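Local coordinates for transcriptional regulatory protein (Chlamydia trachomatis, PDB 3Q7R) that probably acts as a global activator of transcription and binds a cis-acting element in its own promoter, at residues A[11-22]-A[35-46]. Numbering follows the deposited sequence. Where two conformers were deposited one is given.
Sequences GPKHVLLVSEHW and EEYRCTIGQQYK
Lys13 to Val18 and Tyr37 to Gly42 pair in parallel as the first beta-alpha-beta unit of a CheY-like receiver domain, joined through helix 22-31. The strand axes approach to 4.6 Å, strand 37-42 forming one border of the sheet within the chain and strand 13-18 also bonding to strand 51-57 through the backbones of His14, Leu16 and Val18.

The backbone ladder runs from Lys13 N, bonded to Glu36 O, to Ser19 N, bonded to Gly42 O. Val15 and Leu17 each donate and accept, as parallel pairing requires: Val15 N reaches Arg38 O at 2.8 Å, and Val15 O receives Thr40 N. Lys13 N approaches Glu36 O from above the carbonyl plane, 48° out of it, whereas most of the other rungs arrive nearly along the C=O.

Among side-chain polar contacts, the His14 ring presents its edge to strand 37-42, its CG anti to the backbone N (chi1 178°). His14 NE2 is 2.8 Å from Thr40 OG1, a hydrogen bond whose donor may be either residue. His14 CD2 lies 3.2 Å from Arg38 O. At the other ring nitrogen, ND1 bonds Ser50 OG, so both nitrogens are engaged and ring rotation is restrained. Ser19 OG accepts from His21 N in an ST turn and also bonds Glu57.

Apolar contacts divide between the two faces. Leu16 CD2 meets Lys46 CG, and Val18 CG1 lies against the Gln44 backbone; across the sheet, Leu17, Cys39 and Ile41 pack on Phe25 of helix 22-31. Ile41 CD1 makes a CH-pi contact over the Trp22 six-membered ring, 4.0 Å from its centroid and 18° off the normal. Bent at chi2, Gln43 donates a nearly straight hydrogen bond from Gln43 NE2 to Ser19 O (3.1 Å), the acceptor lying close to the amide plane of Gln43.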
loop_
_atom_site.group_PDB
_atom_site.type_symbol
_atom_site.label_atom_id
_atom_site.label_comp_id
_atom_site.label_asym_id
_atom_site.label_seq_id
_atom_site.Cartn_x
_atom_site.Cartn_y
_atom_site.Cartn_z
ATOM N N GLY A 11 -15.099 -5.730 19.266
ATOM C CA GLY A 11 -15.720 -6.485 18.197
ATOM C C GLY A 11 -14.843 -6.409 16.968
ATOM O O GLY A 11 -13.893 -5.635 16.917
ATOM N N PRO A 12 -15.133 -7.252 15.982
ATOM C CA PRO A 12 -14.197 -7.286 14.867
ATOM C C PRO A 12 -14.360 -6.060 13.961
ATOM O O PRO A 12 -15.422 -5.416 13.931
ATOM C CB PRO A 12 -14.576 -8.576 14.134
ATOM C CG PRO A 12 -16.017 -8.772 14.455
ATOM C CD PRO A 12 -16.214 -8.246 15.853
ATOM N N LYS A 13 -13.281 -5.731 13.278
ATOM C CA LYS A 13 -13.310 -4.695 12.256
ATOM C C LYS A 13 -14.028 -5.290 11.043
ATOM O O LYS A 13 -13.889 -6.468 10.759
ATOM C CB LYS A 13 -11.889 -4.328 11.855
ATOM C CG LYS A 13 -11.044 -3.754 12.990
ATOM C CD LYS A 13 -11.447 -2.357 13.392
ATOM C CE LYS A 13 -10.399 -1.712 14.353
ATOM N NZ LYS A 13 -8.980 -1.748 13.843
ATOM N N HIS A 14 -14.765 -4.469 10.324
ATOM C CA HIS A 14 -15.494 -4.916 9.150
ATOM C C HIS A 14 -14.769 -4.499 7.896
ATOM O O HIS A 14 -14.446 -3.316 7.693
ATOM C CB HIS A 14 -16.902 -4.270 9.087
ATOM C CG HIS A 14 -17.669 -4.676 7.858
ATOM N ND1 HIS A 14 -18.698 -3.916 7.312
ATOM C CD2 HIS A 14 -17.560 -5.770 7.057
ATOM C CE1 HIS A 14 -19.153 -4.514 6.229
ATOM N NE2 HIS A 14 -18.482 -5.654 6.057
ATOM N N VAL A 15 -14.524 -5.486 7.056
ATOM C CA VAL A 15 -13.884 -5.261 5.753
ATOM C C VAL A 15 -14.881 -5.591 4.648
ATOM O O VAL A 15 -15.459 -6.687 4.664
ATOM C CB VAL A 15 -12.680 -6.192 5.597
ATOM C CG1 VAL A 15 -12.017 -5.938 4.255
ATOM C CG2 VAL A 15 -11.689 -5.971 6.793
ATOM N N LEU A 16 -15.116 -4.656 3.721
ATOM C CA LEU A 16 -16.011 -4.930 2.579
ATOM C C LEU A 16 -15.134 -5.076 1.342
ATOM O O LEU A 16 -14.395 -4.167 1.026
ATOM C CB LEU A 16 -16.985 -3.761 2.379
ATOM C CG LEU A 16 -17.762 -3.822 1.032
ATOM C CD1 LEU A 16 -18.700 -5.015 0.944
ATOM C CD2 LEU A 16 -18.553 -2.477 0.759
ATOM N N LEU A 17 -15.171 -6.241 0.678
ATOM C CA LEU A 17 -14.463 -6.469 -0.572
ATOM C C LEU A 17 -15.429 -6.205 -1.702
ATOM O O LEU A 17 -16.487 -6.846 -1.765
ATOM C CB LEU A 17 -13.979 -7.916 -0.646
ATOM C CG LEU A 17 -13.295 -8.319 -1.949
ATOM C CD1 LEU A 17 -11.905 -7.621 -2.088
ATOM C CD2 LEU A 17 -13.085 -9.866 -1.967
ATOM N N VAL A 18 -15.061 -5.278 -2.589
ATOM C CA VAL A 18 -15.819 -4.967 -3.780
ATOM C C VAL A 18 -15.085 -5.649 -4.943
ATOM O O VAL A 18 -14.078 -5.142 -5.433
ATOM C CB VAL A 18 -15.908 -3.477 -3.986
ATOM C CG1 VAL A 18 -16.625 -3.190 -5.340
ATOM C CG2 VAL A 18 -16.705 -2.827 -2.791
ATOM N N SER A 19 -15.589 -6.819 -5.315
ATOM C CA SER A 19 -14.953 -7.656 -6.302
ATOM C C SER A 19 -15.922 -8.723 -6.768
ATOM O O SER A 19 -16.790 -9.157 -6.032
ATOM C CB SER A 19 -13.735 -8.318 -5.665
ATOM O OG SER A 19 -12.991 -9.093 -6.617
ATOM N N GLU A 20 -15.686 -9.200 -7.991
ATOM C CA GLU A 20 -16.311 -10.439 -8.511
ATOM C C GLU A 20 -15.459 -11.683 -8.310
ATOM O O GLU A 20 -15.867 -12.776 -8.712
ATOM C CB GLU A 20 -16.672 -10.302 -9.986
ATOM C CG GLU A 20 -17.744 -9.179 -10.208
ATOM C CD GLU A 20 -18.263 -9.101 -11.643
ATOM O OE1 GLU A 20 -17.704 -9.803 -12.533
ATOM O OE2 GLU A 20 -19.206 -8.319 -11.891
ATOM N N HIS A 21 -14.276 -11.513 -7.690
ATOM C CA HIS A 21 -13.420 -12.659 -7.393
ATOM C C HIS A 21 -13.906 -13.371 -6.134
ATOM O O HIS A 21 -13.310 -13.230 -5.063
ATOM C CB HIS A 21 -11.968 -12.180 -7.273
ATOM C CG HIS A 21 -11.358 -11.843 -8.605
ATOM N ND1 HIS A 21 -11.220 -10.564 -9.116
ATOM C CD2 HIS A 21 -10.899 -12.679 -9.572
ATOM C CE1 HIS A 21 -10.638 -10.627 -10.313
ATOM N NE2 HIS A 21 -10.450 -11.899 -10.615
ATOM N N TRP A 22 -15.004 -14.104 -6.278
ATOM C CA TRP A 22 -15.597 -14.823 -5.169
ATOM C C TRP A 22 -14.595 -15.808 -4.534
ATOM O O TRP A 22 -14.600 -15.976 -3.328
ATOM C CB TRP A 22 -16.855 -15.570 -5.635
ATOM C CG TRP A 22 -17.987 -14.633 -6.008
ATOM C CD1 TRP A 22 -18.205 -14.062 -7.234
ATOM C CD2 TRP A 22 -19.049 -14.162 -5.159
ATOM N NE1 TRP A 22 -19.330 -13.277 -7.197
ATOM C CE2 TRP A 22 -19.868 -13.317 -5.937
ATOM C CE3 TRP A 22 -19.401 -14.392 -3.829
ATOM C CZ2 TRP A 22 -21.006 -12.708 -5.432
ATOM C CZ3 TRP A 22 -20.527 -13.777 -3.323
ATOM C CH2 TRP A 22 -21.321 -12.943 -4.125
ATOM N N GLU A 35 -12.795 -13.167 15.003
ATOM C CA GLU A 35 -12.906 -12.334 16.195
ATOM C C GLU A 35 -12.323 -10.939 15.942
ATOM O O GLU A 35 -12.695 -9.966 16.606
ATOM C CB GLU A 35 -12.208 -13.004 17.377
ATOM C CG GLU A 35 -12.857 -14.310 17.794
ATOM C CD GLU A 35 -12.179 -14.965 18.980
ATOM O OE1 GLU A 35 -11.122 -14.472 19.435
ATOM O OE2 GLU A 35 -12.719 -15.990 19.448
ATOM N N GLU A 36 -11.416 -10.846 14.968
ATOM C CA GLU A 36 -10.735 -9.589 14.669
ATOM C C GLU A 36 -11.233 -8.913 13.371
ATOM O O GLU A 36 -11.153 -7.702 13.246
ATOM C CB GLU A 36 -9.228 -9.855 14.557
ATOM C CG GLU A 36 -8.610 -10.346 15.872
ATOM C CD GLU A 36 -7.160 -10.799 15.754
ATOM O OE1 GLU A 36 -6.598 -10.804 14.645
ATOM O OE2 GLU A 36 -6.582 -11.161 16.801
ATOM N N TYR A 37 -11.660 -9.724 12.398
ATOM C CA TYR A 37 -12.080 -9.223 11.057
ATOM C C TYR A 37 -13.316 -9.946 10.557
ATOM O O TYR A 37 -13.323 -11.170 10.503
ATOM C CB TYR A 37 -10.984 -9.445 10.011
ATOM C CG TYR A 37 -9.616 -8.990 10.459
ATOM C CD1 TYR A 37 -9.232 -7.671 10.342
ATOM C CD2 TYR A 37 -8.722 -9.899 11.016
ATOM C CE1 TYR A 37 -7.959 -7.251 10.791
ATOM C CE2 TYR A 37 -7.471 -9.506 11.441
ATOM C CZ TYR A 37 -7.095 -8.185 11.329
ATOM O OH TYR A 37 -5.841 -7.815 11.768
ATOM N N ARG A 38 -14.342 -9.183 10.183
ATOM C CA ARG A 38 -15.587 -9.703 9.578
ATOM C C ARG A 38 -15.558 -9.216 8.142
ATOM O O ARG A 38 -15.457 -8.017 7.913
ATOM C CB ARG A 38 -16.787 -9.090 10.295
ATOM C CG ARG A 38 -18.171 -9.481 9.839
ATOM C CD ARG A 38 -19.249 -8.992 10.854
ATOM N NE ARG A 38 -19.102 -9.640 12.183
ATOM C CZ ARG A 38 -19.904 -9.448 13.255
ATOM N NH1 ARG A 38 -20.946 -8.599 13.184
ATOM N NH2 ARG A 38 -19.668 -10.093 14.421
ATOM N N CYS A 39 -15.657 -10.131 7.196
ATOM C CA CYS A 39 -15.571 -9.781 5.786
ATOM C C CYS A 39 -16.894 -9.994 5.088
ATOM O O CYS A 39 -17.602 -10.982 5.357
ATOM C CB CYS A 39 -14.515 -10.644 5.091
ATOM S SG CYS A 39 -12.907 -10.505 5.823
ATOM N N THR A 40 -17.219 -9.093 4.165
ATOM C CA THR A 40 -18.381 -9.284 3.312
ATOM C C THR A 40 -17.971 -8.832 1.919
ATOM O O THR A 40 -16.897 -8.241 1.764
ATOM C CB THR A 40 -19.570 -8.455 3.788
ATOM O OG1 THR A 40 -19.251 -7.054 3.729
ATOM C CG2 THR A 40 -19.954 -8.871 5.245
ATOM N N ILE A 41 -18.817 -9.148 0.937
ATOM C CA ILE A 41 -18.510 -8.927 -0.461
ATOM C C ILE A 41 -19.641 -8.198 -1.182
ATOM O O ILE A 41 -20.840 -8.397 -0.905
ATOM C CB ILE A 41 -18.158 -10.256 -1.157
ATOM C CG1 ILE A 41 -17.504 -10.010 -2.540
ATOM C CG2 ILE A 41 -19.407 -11.166 -1.252
ATOM C CD1 ILE A 41 -17.104 -11.303 -3.298
ATOM N N GLY A 42 -19.287 -7.329 -2.129
ATOM C CA GLY A 42 -20.291 -6.700 -2.954
ATOM C C GLY A 42 -19.705 -6.536 -4.355
ATOM O O GLY A 42 -18.491 -6.679 -4.471
ATOM N N GLN A 43 -20.533 -6.268 -5.356
ATOM C CA GLN A 43 -20.049 -6.173 -6.728
ATOM C C GLN A 43 -20.047 -4.785 -7.302
ATOM O O GLN A 43 -19.852 -4.629 -8.489
ATOM C CB GLN A 43 -20.853 -7.147 -7.645
ATOM C CG GLN A 43 -20.378 -8.577 -7.469
ATOM C CD GLN A 43 -20.777 -9.188 -6.165
ATOM O OE1 GLN A 43 -21.981 -9.293 -5.846
ATOM N NE2 GLN A 43 -19.773 -9.690 -5.422
ATOM N N GLN A 44 -20.333 -3.760 -6.487
ATOM C CA GLN A 44 -20.236 -2.394 -6.989
ATOM C C GLN A 44 -19.699 -1.509 -5.874
ATOM O O GLN A 44 -19.872 -1.811 -4.700
ATOM C CB GLN A 44 -21.593 -1.844 -7.478
ATOM C CG GLN A 44 -22.639 -1.439 -6.426
ATOM C CD GLN A 44 -23.475 -2.600 -5.829
ATOM O OE1 GLN A 44 -23.620 -3.654 -6.447
ATOM N NE2 GLN A 44 -24.036 -2.393 -4.618
ATOM N N TYR A 45 -18.961 -0.481 -6.248
ATOM C CA TYR A 45 -18.306 0.326 -5.199
ATOM C C TYR A 45 -19.354 0.977 -4.273
ATOM O O TYR A 45 -20.343 1.572 -4.732
ATOM C CB TYR A 45 -17.422 1.434 -5.819
ATOM C CG TYR A 45 -16.856 2.307 -4.749
ATOM C CD1 TYR A 45 -15.796 1.858 -3.968
ATOM C CD2 TYR A 45 -17.432 3.534 -4.428
ATOM C CE1 TYR A 45 -15.277 2.586 -2.901
ATOM C CE2 TYR A 45 -16.949 4.252 -3.369
ATOM C CZ TYR A 45 -15.854 3.805 -2.609
ATOM O OH TYR A 45 -15.376 4.547 -1.518
ATOM N N LYS A 46 -19.090 0.849 -2.990
ATOM C CA LYS A 46 -19.855 1.577 -1.957
ATOM C C LYS A 46 -19.052 1.533 -0.681
ATOM O O LYS A 46 -17.962 0.927 -0.609
ATOM C CB LYS A 46 -21.220 0.924 -1.765
ATOM C CG LYS A 46 -21.046 -0.495 -1.238
ATOM C CD LYS A 46 -22.373 -1.321 -1.000
ATOM C CE LYS A 46 -23.349 -0.707 -0.149
ATOM N NZ LYS A 46 -24.426 -1.737 0.180
#